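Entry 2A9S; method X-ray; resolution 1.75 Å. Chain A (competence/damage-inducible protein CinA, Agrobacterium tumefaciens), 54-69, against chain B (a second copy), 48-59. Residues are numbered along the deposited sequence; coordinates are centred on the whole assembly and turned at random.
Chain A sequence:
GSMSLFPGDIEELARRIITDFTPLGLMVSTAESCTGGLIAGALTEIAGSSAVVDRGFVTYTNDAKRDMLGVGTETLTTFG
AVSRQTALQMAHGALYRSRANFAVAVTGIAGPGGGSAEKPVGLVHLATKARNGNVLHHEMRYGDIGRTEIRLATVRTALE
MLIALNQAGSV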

ATOM      1  N   ASP A  54       9.682  -1.658   5.948  1.00 13.91           N
ATOM      2  CA  ASP A  54       9.677  -3.103   6.102  1.00 14.64           C
ATOM      3  C   ASP A  54       8.538  -3.716   5.307  1.00 14.80           C
ATOM      4  O   ASP A  54       8.791  -4.481   4.367  1.00 16.94           O
ATOM      5  CB  ASP A  54       9.624  -3.482   7.564  1.00 14.43           C
ATOM      6  CG  ASP A  54       9.688  -4.998   7.782  1.00 17.67           C
ATOM      7  OD1 ASP A  54      10.698  -5.600   7.340  1.00 21.56           O
ATOM      8  OD2 ASP A  54       8.743  -5.551   8.384  1.00 17.94           O
ATOM      9  N   ARG A  55       7.308  -3.365   5.655  1.00 13.06           N
ATOM     10  CA  ARG A  55       6.157  -3.857   4.896  1.00 12.23           C
ATOM     11  C   ARG A  55       4.967  -2.967   5.133  1.00 11.86           C
ATOM     12  O   ARG A  55       4.970  -2.118   6.029  1.00 12.44           O
ATOM     13  CB  ARG A  55       5.814  -5.315   5.269  1.00 11.44           C
ATOM     14  CG  ARG A  55       5.360  -5.468   6.718  1.00 12.56           C
ATOM     15  CD  ARG A  55       5.343  -6.933   7.161  1.00 13.31           C
ATOM     16  NE  ARG A  55       6.687  -7.487   7.198  1.00 14.32           N
ATOM     17  CZ  ARG A  55       6.968  -8.782   7.319  1.00 17.05           C
ATOM     18  NH1 ARG A  55       5.995  -9.709   7.420  1.00 16.49           N
ATOM     19  NH2 ARG A  55       8.223  -9.151   7.331  1.00 18.34           N
ATOM     20  N   GLY A  56       3.935  -3.173   4.336  1.00 10.94           N
ATOM     21  CA  GLY A  56       2.736  -2.365   4.428  1.00 11.27           C
ATOM     22  C   GLY A  56       1.524  -3.242   4.262  1.00 11.64           C
ATOM     23  O   GLY A  56       1.560  -4.204   3.463  1.00 10.32           O
ATOM     24  N   PHE A  57       0.453  -2.887   4.989  1.00 10.19           N
ATOM     25  CA  PHE A  57      -0.835  -3.598   4.922  1.00 12.27           C
ATOM     26  C   PHE A  57      -1.874  -2.594   4.482  1.00 12.79           C
ATOM     27  O   PHE A  57      -1.983  -1.531   5.095  1.00 15.09           O
ATOM     28  CB  PHE A  57      -1.217  -4.106   6.305  1.00 12.38           C
ATOM     29  CG  PHE A  57      -0.138  -4.929   6.985  1.00 13.61           C
ATOM     30  CD1 PHE A  57      -0.146  -6.312   6.848  1.00 17.62           C
ATOM     31  CD2 PHE A  57       0.872  -4.333   7.741  1.00 13.74           C
ATOM     32  CE1 PHE A  57       0.830  -7.098   7.467  1.00 17.97           C
ATOM     33  CE2 PHE A  57       1.854  -5.110   8.346  1.00 14.01           C
ATOM     34  CZ  PHE A  57       1.833  -6.478   8.207  1.00 16.50           C
ATOM     35  N   VAL A  58      -2.588  -2.875   3.391  1.00 11.53           N
ATOM     36  CA  VAL A  58      -3.679  -2.018   3.020  1.00 11.83           C
ATOM     37  C   VAL A  58      -4.926  -2.814   3.327  1.00 12.65           C
ATOM     38  O   VAL A  58      -5.220  -3.783   2.648  1.00 11.70           O
ATOM     39  CB  VAL A  58      -3.622  -1.604   1.532  1.00 12.28           C
ATOM     40  CG1 VAL A  58      -4.842  -0.740   1.194  1.00 11.09           C
ATOM     41  CG2 VAL A  58      -2.301  -0.901   1.227  1.00 11.76           C
ATOM     42  N   THR A  59      -5.624  -2.419   4.396  1.00 14.28           N
ATOM     43  CA  THR A  59      -6.717  -3.214   4.950  1.00 14.73           C
ATOM     44  C   THR A  59      -7.979  -2.398   4.731  1.00 17.88           C
ATOM     45  O   THR A  59      -8.533  -1.797   5.667  1.00 18.59           O
ATOM     46  CB  THR A  59      -6.480  -3.506   6.432  1.00 14.06           C
ATOM     47  OG1 THR A  59      -6.207  -2.277   7.121  1.00 10.45           O
ATOM     48  CG2 THR A  59      -5.271  -4.456   6.602  1.00 11.56           C
ATOM     49  N   TYR A  60      -8.382  -2.401   3.464  1.00 20.24           N
ATOM     50  CA  TYR A  60      -9.395  -1.523   2.934  1.00 23.23           C
ATOM     51  C   TYR A  60     -10.752  -1.979   3.439  1.00 24.32           C
ATOM     52  O   TYR A  60     -11.643  -1.161   3.613  1.00 26.47           O
ATOM     53  CB  TYR A  60      -9.322  -1.469   1.376  1.00 24.13           C
ATOM     54  CG  TYR A  60      -9.772  -0.110   0.838  1.00 24.81           C
ATOM     55  CD1 TYR A  60      -9.125   1.072   1.257  1.00 25.28           C
ATOM     56  CD2 TYR A  60     -10.868   0.011  -0.040  1.00 24.91           C
ATOM     57  CE1 TYR A  60      -9.534   2.350   0.802  1.00 25.68           C
ATOM     58  CE2 TYR A  60     -11.285   1.294  -0.508  1.00 25.32           C
ATOM     59  CZ  TYR A  60     -10.612   2.452  -0.074  1.00 25.70           C
ATOM     60  OH  TYR A  60     -10.991   3.706  -0.511  1.00 24.77           O
ATOM     61  N   THR A  61     -10.896  -3.285   3.690  1.00 24.07           N
ATOM     62  CA  THR A  61     -12.111  -3.865   4.289  1.00 23.78           C
ATOM     63  C   THR A  61     -11.989  -4.256   5.765  1.00 24.43           C
ATOM     64  O   THR A  61     -10.892  -4.446   6.307  1.00 24.93           O
ATOM     65  CB  THR A  61     -12.501  -5.178   3.563  1.00 23.31           C
ATOM     66  OG1 THR A  61     -11.381  -6.079   3.612  1.00 22.64           O
ATOM     67  CG2 THR A  61     -12.886  -4.936   2.117  1.00 22.09           C
ATOM     68  N   ASN A  62     -13.129  -4.443   6.414  1.00 25.14           N
ATOM     69  CA  ASN A  62     -13.140  -5.004   7.772  1.00 25.59           C
ATOM     70  C   ASN A  62     -12.582  -6.436   7.921  1.00 25.27           C
ATOM     71  O   ASN A  62     -11.923  -6.744   8.927  1.00 24.41           O
ATOM     72  CB  ASN A  62     -14.533  -4.858   8.400  1.00 27.23           C
ATOM     73  CG  ASN A  62     -14.793  -3.445   8.914  1.00 29.73           C
ATOM     74  OD1 ASN A  62     -14.061  -2.490   8.596  1.00 33.29           O
ATOM     75  ND2 ASN A  62     -15.833  -3.301   9.718  1.00 34.97           N
ATOM     76  N   ASP A  63     -12.849  -7.293   6.930  1.00 24.81           N
ATOM     77  CA  ASP A  63     -12.217  -8.618   6.834  1.00 25.05           C
ATOM     78  C   ASP A  63     -10.684  -8.474   6.868  1.00 23.18           C
ATOM     79  O   ASP A  63      -9.994  -9.149   7.635  1.00 22.61           O
ATOM     80  CB  ASP A  63     -12.590  -9.305   5.511  1.00 25.93           C
ATOM     81  CG  ASP A  63     -14.070  -9.705   5.411  1.00 30.18           C
ATOM     82  OD1 ASP A  63     -14.656 -10.208   6.400  1.00 34.94           O
ATOM     83  OD2 ASP A  63     -14.634  -9.572   4.290  1.00 34.36           O
ATOM     84  N   ALA A  64     -10.148  -7.588   6.028  1.00 21.67           N
ATOM     85  CA  ALA A  64      -8.705  -7.387   5.993  1.00 19.86           C
ATOM     86  C   ALA A  64      -8.132  -6.940   7.361  1.00 19.04           C
ATOM     87  O   ALA A  64      -7.079  -7.435   7.783  1.00 18.64           O
ATOM     88  CB  ALA A  64      -8.332  -6.405   4.877  1.00 19.74           C
ATOM     89  N   LYS A  65      -8.823  -6.019   8.055  1.00 19.36           N
ATOM     90  CA  LYS A  65      -8.366  -5.522   9.373  1.00 18.91           C
ATOM     91  C   LYS A  65      -8.248  -6.690  10.355  1.00 20.08           C
ATOM     92  O   LYS A  65      -7.225  -6.860  11.028  1.00 19.15           O
ATOM     93  CB  LYS A  65      -9.280  -4.423   9.929  1.00 18.65           C
ATOM     94  CG  LYS A  65      -9.290  -3.122   9.092  1.00 17.69           C
ATOM     95  CD  LYS A  65     -10.322  -2.151   9.627  1.00 19.19           C
ATOM     96  CE  LYS A  65     -10.294  -0.858   8.852  1.00 18.84           C
ATOM     97  NZ  LYS A  65     -10.786  -0.930   7.460  1.00 19.71           N
ATOM     98  N   ARG A  66      -9.280  -7.528  10.361  1.00 22.26           N
ATOM     99  CA  ARG A  66      -9.304  -8.778  11.152  1.00 24.66           C
ATOM    100  C   ARG A  66      -8.173  -9.773  10.790  1.00 24.13           C
ATOM    101  O   ARG A  66      -7.374 -10.103  11.667  1.00 24.90           O
ATOM    102  CB  ARG A  66     -10.685  -9.452  11.067  1.00 24.40           C
ATOM    103  CG  ARG A  66     -11.816  -8.726  11.810  1.00 27.06           C
ATOM    104  CD  ARG A  66     -13.161  -9.513  11.751  1.00 28.31           C
ATOM    105  NE  ARG A  66     -13.770  -9.509  10.410  1.00 37.61           N
ATOM    106  CZ  ARG A  66     -14.858  -8.811  10.054  1.00 39.36           C
ATOM    107  NH1 ARG A  66     -15.496  -8.049  10.937  1.00 41.09           N
ATOM    108  NH2 ARG A  66     -15.317  -8.876   8.804  1.00 40.30           N
ATOM    109  N   ASP A  67      -8.087 -10.203   9.518  1.00 24.41           N
ATOM    110  CA  ASP A  67      -7.110 -11.215   9.034  1.00 24.23           C
ATOM    111  C   ASP A  67      -5.667 -10.778   9.074  1.00 23.19           C
ATOM    112  O   ASP A  67      -4.784 -11.505   9.559  1.00 23.76           O
ATOM    113  CB  ASP A  67      -7.366 -11.608   7.562  1.00 25.29           C
ATOM    114  CG  ASP A  67      -8.758 -12.102   7.307  1.00 28.52           C
ATOM    115  OD1 ASP A  67      -9.454 -12.475   8.282  1.00 32.11           O
ATOM    116  OD2 ASP A  67      -9.149 -12.098   6.113  1.00 28.93           O
ATOM    117  N   MET A  68      -5.407  -9.603   8.499  1.00 20.73           N
ATOM    118  CA  MET A  68      -4.058  -9.124   8.374  1.00 18.85           C
ATOM    119  C   MET A  68      -3.519  -8.567   9.680  1.00 18.49           C
ATOM    120  O   MET A  68      -2.344  -8.721   9.959  1.00 18.49           O
ATOM    121  CB  MET A  68      -3.932  -8.053   7.250  1.00 18.88           C
ATOM    122  CG  MET A  68      -4.328  -8.485   5.810  1.00 19.68           C
ATOM    123  SD  MET A  68      -3.955  -7.163   4.628  1.00 16.44           S
ATOM    124  CE  MET A  68      -2.319  -7.608   4.110  1.00 21.28           C
ATOM    125  N   LEU A  69      -4.359  -7.892  10.472  1.00 17.31           N
ATOM    126  CA  LEU A  69      -3.839  -7.142  11.619  1.00 17.96           C
ATOM    127  C   LEU A  69      -4.290  -7.632  13.004  1.00 18.63           C
ATOM    128  O   LEU A  69      -3.758  -7.167  14.017  1.00 19.21           O
ATOM    129  CB  LEU A  69      -4.150  -5.653  11.467  1.00 15.93           C
ATOM    130  CG  LEU A  69      -3.509  -5.003  10.233  1.00 14.30           C
ATOM    131  CD1 LEU A  69      -4.033  -3.563  10.135  1.00 15.35           C
ATOM    132  CD2 LEU A  69      -1.973  -5.050  10.267  1.00 15.63           C
TER
ATOM    133  N   GLY B  48     -16.189   4.976  -4.679  1.00 12.30           N
ATOM    134  CA  GLY B  48     -16.902   3.705  -4.912  1.00 12.59           C
ATOM    135  C   GLY B  48     -15.933   2.517  -4.929  1.00 11.77           C
ATOM    136  O   GLY B  48     -16.355   1.340  -5.025  1.00 12.08           O
ATOM    137  N   SER B  49     -14.629   2.817  -4.863  1.00 11.53           N
ATOM    138  CA  SER B  49     -13.593   1.766  -4.892  1.00 11.09           C
ATOM    139  C   SER B  49     -13.718   0.790  -3.725  1.00 11.40           C
ATOM    140  O   SER B  49     -13.269  -0.342  -3.842  1.00 11.89           O
ATOM    141  CB  SER B  49     -12.154   2.326  -4.946  1.00 11.00           C
ATOM    142  OG  SER B  49     -11.898   3.233  -3.902  1.00 10.97           O
ATOM    143  N   SER B  50     -14.356   1.219  -2.616  1.00 11.18           N
ATOM    144  CA  SER B  50     -14.600   0.299  -1.466  1.00 12.35           C
ATOM    145  C   SER B  50     -15.403  -0.921  -1.886  1.00 12.21           C
ATOM    146  O   SER B  50     -15.320  -1.967  -1.240  1.00 13.48           O
ATOM    147  CB  SER B  50     -15.328   1.013  -0.317  1.00 12.07           C
ATOM    148  OG  SER B  50     -16.503   1.642  -0.821  1.00 13.38           O
ATOM    149  N   ALA B  51     -16.199  -0.806  -2.946  1.00 11.09           N
ATOM    150  CA  ALA B  51     -16.964  -1.974  -3.391  1.00 12.18           C
ATOM    151  C   ALA B  51     -16.038  -3.067  -3.965  1.00 11.46           C
ATOM    152  O   ALA B  51     -16.406  -4.232  -3.997  1.00 11.93           O
ATOM    153  CB  ALA B  51     -18.012  -1.537  -4.432  1.00 12.70           C
ATOM    154  N   VAL B  52     -14.826  -2.677  -4.388  1.00 10.69           N
ATOM    155  CA  VAL B  52     -13.980  -3.505  -5.273  1.00 10.40           C
ATOM    156  C   VAL B  52     -12.639  -3.879  -4.641  1.00 10.11           C
ATOM    157  O   VAL B  52     -12.214  -5.027  -4.720  1.00 10.57           O
ATOM    158  CB  VAL B  52     -13.735  -2.772  -6.634  1.00 11.40           C
ATOM    159  CG1 VAL B  52     -12.695  -3.499  -7.518  1.00 10.84           C
ATOM    160  CG2 VAL B  52     -15.048  -2.635  -7.398  1.00 11.87           C
ATOM    161  N   VAL B  53     -11.990  -2.921  -3.991  1.00  9.60           N
ATOM    162  CA  VAL B  53     -10.659  -3.156  -3.411  1.00 10.34           C
ATOM    163  C   VAL B  53     -10.738  -3.886  -2.065  1.00 10.88           C
ATOM    164  O   VAL B  53     -11.296  -3.360  -1.071  1.00 10.96           O
ATOM    165  CB  VAL B  53      -9.856  -1.826  -3.274  1.00 10.18           C
ATOM    166  CG1 VAL B  53      -8.445  -2.074  -2.686  1.00 11.48           C
ATOM    167  CG2 VAL B  53      -9.737  -1.108  -4.674  1.00  9.00           C
ATOM    168  N   ASP B  54     -10.163  -5.084  -2.016  1.00 10.99           N
ATOM    169  CA  ASP B  54     -10.219  -5.890  -0.784  1.00 12.04           C
ATOM    170  C   ASP B  54      -9.042  -5.524   0.114  1.00 12.45           C
ATOM    171  O   ASP B  54      -9.217  -4.947   1.204  1.00 14.42           O
ATOM    172  CB  ASP B  54     -10.218  -7.384  -1.131  1.00 12.35           C
ATOM    173  CG  ASP B  54     -10.339  -8.281   0.109  1.00 17.70           C
ATOM    174  OD1 ASP B  54     -11.295  -8.101   0.897  1.00 24.18           O
ATOM    175  OD2 ASP B  54      -9.486  -9.166   0.276  1.00 20.16           O
ATOM    176  N   ARG B  55      -7.838  -5.854  -0.337  1.00 11.72           N
ATOM    177  CA  ARG B  55      -6.646  -5.588   0.464  1.00 10.90           C
ATOM    178  C   ARG B  55      -5.414  -5.489  -0.405  1.00 10.83           C
ATOM    179  O   ARG B  55      -5.421  -5.921  -1.549  1.00 10.15           O
ATOM    180  CB  ARG B  55      -6.461  -6.714   1.501  1.00 10.16           C
ATOM    181  CG  ARG B  55      -5.974  -8.022   0.904  1.00 11.46           C
ATOM    182  CD  ARG B  55      -6.218  -9.209   1.843  1.00 11.82           C
ATOM    183  NE  ARG B  55      -7.630  -9.322   2.198  1.00 12.79           N
ATOM    184  CZ  ARG B  55      -8.107 -10.003   3.237  1.00 16.75           C
ATOM    185  NH1 ARG B  55      -7.292 -10.610   4.091  1.00 16.72           N
ATOM    186  NH2 ARG B  55      -9.417 -10.063   3.432  1.00 17.61           N
ATOM    187  N   GLY B  56      -4.345  -4.946   0.152  1.00  9.45           N
ATOM    188  CA  GLY B  56      -3.086  -4.890  -0.547  1.00 10.49           C
ATOM    189  C   GLY B  56      -1.940  -5.263   0.380  1.00 11.32           C
ATOM    190  O   GLY B  56      -2.011  -4.983   1.583  1.00 10.20           O
ATOM    191  N   PHE B  57      -0.907  -5.866  -0.209  1.00 10.66           N
ATOM    192  CA  PHE B  57       0.267  -6.370   0.486  1.00 11.89           C
ATOM    193  C   PHE B  57       1.456  -5.619  -0.078  1.00 11.89           C
ATOM    194  O   PHE B  57       1.761  -5.729  -1.278  1.00 12.88           O
ATOM    195  CB  PHE B  57       0.484  -7.847   0.191  1.00 11.52           C
ATOM    196  CG  PHE B  57      -0.697  -8.735   0.513  1.00 13.24           C
ATOM    197  CD1 PHE B  57      -0.695  -9.490   1.660  1.00 17.60           C
ATOM    198  CD2 PHE B  57      -1.770  -8.869  -0.366  1.00 14.88           C
ATOM    199  CE1 PHE B  57      -1.755 -10.365   1.948  1.00 18.24           C
ATOM    200  CE2 PHE B  57      -2.841  -9.721  -0.068  1.00 16.37           C
ATOM    201  CZ  PHE B  57      -2.828 -10.465   1.079  1.00 15.72           C
ATOM    202  N   VAL B  58       2.120  -4.843   0.760  1.00 11.95           N
ATOM    203  CA  VAL B  58       3.310  -4.158   0.301  1.00 12.03           C
ATOM    204  C   VAL B  58       4.537  -4.873   0.889  1.00 12.34           C
ATOM    205  O   VAL B  58       4.774  -4.800   2.087  1.00 11.88           O
ATOM    206  CB  VAL B  58       3.272  -2.648   0.649  1.00 13.06           C
ATOM    207  CG1 VAL B  58       4.509  -1.958   0.094  1.00 12.96           C
ATOM    208  CG2 VAL B  58       1.982  -2.002   0.063  1.00 13.65           C
ATOM    209  N   THR B  59       5.298  -5.537   0.015  1.00 12.56           N
ATOM    210  CA  THR B  59       6.292  -6.551   0.394  1.00 13.85           C
ATOM    211  C   THR B  59       7.641  -6.294  -0.304  1.00 15.16           C
ATOM    212  O   THR B  59       8.065  -7.087  -1.125  1.00 15.75           O
ATOM    213  CB  THR B  59       5.814  -7.979   0.006  1.00 13.40           C
ATOM    214  OG1 THR B  59       5.608  -8.054  -1.429  1.00 11.65           O
ATOM    215  CG2 THR B  59       4.506  -8.369   0.735  1.00 13.37           C
TER

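Two copies of one strand lie side by side, antiparallel at 178°, and pair about Phe A57 and Phe B57, whose CA atoms are 5.3 Å apart. Two hydrogen-bonded pairs flank this one. Gly A56 N donates to Val B58 O (2.9 Å) and Val B58 N to Gly A56 O (2.8 Å); Val A58 N donates to Gly B56 O (2.8 Å) and Gly B56 N to Val A58 O (2.9 Å). Glycine suits its place: a CB on Gly A56 would lie 3.1 Å from Val B58 CB, and one on Gly B56 3.4 Å from Val A58 CB. Both valines are t, a rotamer well suited to extended backbone, and share one sheet face with the glycine positions; the phenylalanines, both m, occupy the other.

Beyond the strand, chain A turns into a helix that Thr A61 caps. The p rotamer of Thr A61 brings OG1 back to accept from Ala A64 N (3.1 Å), while Thr A61 N makes a weak hydrogen bond to Asp B54 O (3.4 Å). Tyr A60, with chi1 at -149°, between wells, lays its ring edge near Val B53 O, and its CD2 meets Val B53 CB at 3.9 Å.

Arg B55 is the polar centre of the helix contact. Its p, t, p chain folds back so that Arg B55 NE bonds Asp B54 OD2 at 2.7 Å in a salt bridge, while Arg B55 NH1 reaches Asp A67 OD2 at 3.1 Å in another. A planar guanidinium with several N-H donors can serve both carboxylates, and its flat face is left to pack against Ala A64 CA; the small alanine allows this close approach. One turn after Ala A64, Met A68 extends m, t, with chi3 at 92°, bringing CE within 3.5 Å of Phe B57 CD1. The flexible thioether suits this contact, with Met A68 SD 5.0 Å from the centroid of the Phe B57 ring.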